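Local coordinates for nucleoporin NUP82 (Chaetomium thermophilum, PDB 5CWW), which probably serves as a structural component of the nuclear pore complex and as a docking partner for transport factors passing through it, at residues Q436-L441 / L470-T475. Sequence-based numbering, arbitrary orientation.
Sequences QVKICL and LLTFQT
A classic beta bulge in an antiparallel strand pair of the N-terminal beta-propeller domain brings Phe-473 and Gln-474 together opposite Ile-439. Strand 437-441 takes strand 427-432 on its other edge, and through Thr-475 strand 469-476 carries the sheet on to a parallel strand in the chain of another protein. Both amides at the bulge go to one acceptor, Ile-439 O: Phe-473 N at 2.8 Å, nearly along the C=O axis, and Gln-474 N more loosely at 3.3 Å, on a lone pair. Ile-439 N returns a straight bond (171°) to Gln-474 O. Beyond the bulge, Leu-441 and Leu-471 exchange amide-to-carbonyl bonds in a regular hydrogen-bonded pair.

The extra residue puts Phe-473 on the same face as Ile-439, Leu-441 and Gln-474. There the Leu-441 and Phe-473 side chains run out together, with Leu-441 CD1 4.1 Å from Phe-473 CB, while the ring stacks on Trp-518.

The other face holds Lys-438, Cys-440, Thr-472 and Thr-475. Lys-438 has CG anti to the backbone N (chi1 -167°) and runs alongside Thr-475, CG lying 3.5 Å from Thr-475 OG1. The Thr-472 methyl, CG2, packs obliquely against the lysine stem, 3.7 Å from Lys-438 CG. The chain bends at chi3 (-71°), and NZ beyond it meets Glu-382 in a salt bridge and Asn-378 in a hydrogen bond. An alanine here would probably leave Glu-382 without this charged mate and open a gap beside the two threonines. Thr-472 OG1 hydrogen-bonds to Asp-376 O.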
loop_
_atom_site.group_PDB
_atom_site.type_symbol
_atom_site.label_atom_id
_atom_site.label_comp_id
_atom_site.label_asym_id
_atom_site.label_seq_id
_atom_site.Cartn_x
_atom_site.Cartn_y
_atom_site.Cartn_z
ATOM N N GLN B 436 -6.596 14.913 7.815
ATOM C CA GLN B 436 -5.440 15.727 7.466
ATOM C C GLN B 436 -4.783 15.186 6.204
ATOM O O GLN B 436 -4.600 13.976 6.060
ATOM C CB GLN B 436 -4.426 15.754 8.615
ATOM C CG GLN B 436 -3.142 16.530 8.314
ATOM C CD GLN B 436 -1.995 16.145 9.231
ATOM O OE1 GLN B 436 -1.282 15.166 8.982
ATOM N NE2 GLN B 436 -1.808 16.914 10.295
ATOM N N VAL B 437 -4.439 16.093 5.296
ATOM C CA VAL B 437 -3.726 15.741 4.074
ATOM C C VAL B 437 -2.329 16.341 4.106
ATOM O O VAL B 437 -2.150 17.501 4.479
ATOM C CB VAL B 437 -4.463 16.237 2.815
ATOM C CG1 VAL B 437 -3.676 15.886 1.554
ATOM C CG2 VAL B 437 -5.860 15.640 2.750
ATOM N N LYS B 438 -1.346 15.542 3.713
ATOM C CA LYS B 438 0.038 15.984 3.673
ATOM C C LYS B 438 0.601 15.766 2.276
ATOM O O LYS B 438 0.552 14.657 1.745
ATOM C CB LYS B 438 0.865 15.237 4.718
ATOM C CG LYS B 438 2.234 15.842 4.974
ATOM C CD LYS B 438 2.951 15.147 6.124
ATOM C CE LYS B 438 2.306 15.465 7.469
ATOM N NZ LYS B 438 2.873 14.641 8.566
ATOM N N ILE B 439 1.112 16.839 1.680
ATOM C CA ILE B 439 1.684 16.788 0.340
ATOM C C ILE B 439 3.201 16.814 0.439
ATOM O O ILE B 439 3.788 17.811 0.862
ATOM C CB ILE B 439 1.201 17.964 -0.535
ATOM C CG1 ILE B 439 -0.328 18.065 -0.513
ATOM C CG2 ILE B 439 1.723 17.820 -1.964
ATOM C CD1 ILE B 439 -1.041 16.811 -0.991
ATOM N N CYS B 440 3.826 15.709 0.052
ATOM C CA CYS B 440 5.274 15.569 0.131
ATOM C C CYS B 440 5.894 15.461 -1.253
ATOM O O CYS B 440 5.299 14.886 -2.165
ATOM C CB CYS B 440 5.643 14.341 0.963
ATOM S SG CYS B 440 4.868 14.319 2.588
ATOM N N LEU B 441 7.098 16.007 -1.395
ATOM C CA LEU B 441 7.827 15.955 -2.653
ATOM C C LEU B 441 9.044 15.054 -2.518
ATOM O O LEU B 441 9.794 15.141 -1.543
ATOM C CB LEU B 441 8.258 17.354 -3.087
ATOM C CG LEU B 441 7.138 18.376 -3.289
ATOM C CD1 LEU B 441 7.726 19.767 -3.501
ATOM C CD2 LEU B 441 6.249 17.980 -4.462
ATOM N N LEU B 470 11.547 12.470 2.498
ATOM C CA LEU B 470 10.606 13.215 1.675
ATOM C C LEU B 470 10.518 14.638 2.216
ATOM O O LEU B 470 10.703 14.861 3.412
ATOM C CB LEU B 470 9.225 12.561 1.681
ATOM C CG LEU B 470 9.119 11.163 1.069
ATOM C CD1 LEU B 470 7.763 10.547 1.388
ATOM C CD2 LEU B 470 9.341 11.218 -0.435
ATOM N N LEU B 471 10.229 15.589 1.334
ATOM C CA LEU B 471 10.071 16.987 1.727
ATOM C C LEU B 471 8.599 17.324 1.912
ATOM O O LEU B 471 7.831 17.326 0.951
ATOM C CB LEU B 471 10.697 17.919 0.683
ATOM C CG LEU B 471 10.456 19.424 0.871
ATOM C CD1 LEU B 471 10.975 19.905 2.217
ATOM C CD2 LEU B 471 11.098 20.214 -0.260
ATOM N N THR B 472 8.209 17.612 3.148
ATOM C CA THR B 472 6.846 18.038 3.425
ATOM C C THR B 472 6.641 19.436 2.857
ATOM O O THR B 472 7.226 20.402 3.344
ATOM C CB THR B 472 6.536 18.045 4.935
ATOM O OG1 THR B 472 6.923 16.794 5.515
ATOM C CG2 THR B 472 5.052 18.274 5.178
ATOM N N PHE B 473 5.817 19.537 1.821
ATOM C CA PHE B 473 5.564 20.817 1.176
ATOM C C PHE B 473 4.394 21.540 1.825
ATOM O O PHE B 473 4.443 22.751 2.038
ATOM C CB PHE B 473 5.286 20.630 -0.314
ATOM C CG PHE B 473 4.644 21.826 -0.950
ATOM C CD1 PHE B 473 5.370 22.986 -1.161
ATOM C CD2 PHE B 473 3.310 21.797 -1.317
ATOM C CE1 PHE B 473 4.778 24.095 -1.734
ATOM C CE2 PHE B 473 2.712 22.902 -1.892
ATOM C CZ PHE B 473 3.445 24.053 -2.097
ATOM N N GLN B 474 3.347 20.789 2.148
ATOM C CA GLN B 474 2.132 21.378 2.686
ATOM C C GLN B 474 1.320 20.360 3.484
ATOM O O GLN B 474 1.314 19.167 3.173
ATOM C CB GLN B 474 1.293 21.961 1.547
ATOM C CG GLN B 474 0.010 22.631 1.989
ATOM C CD GLN B 474 -0.736 23.264 0.830
ATOM O OE1 GLN B 474 -0.479 22.953 -0.333
ATOM N NE2 GLN B 474 -1.663 24.162 1.143
ATOM N N THR B 475 0.640 20.851 4.515
ATOM C CA THR B 475 -0.229 20.029 5.344
ATOM C C THR B 475 -1.491 20.818 5.655
ATOM O O THR B 475 -1.408 21.963 6.095
ATOM C CB THR B 475 0.455 19.617 6.666
ATOM O OG1 THR B 475 1.739 19.043 6.390
ATOM C CG2 THR B 475 -0.399 18.614 7.433
#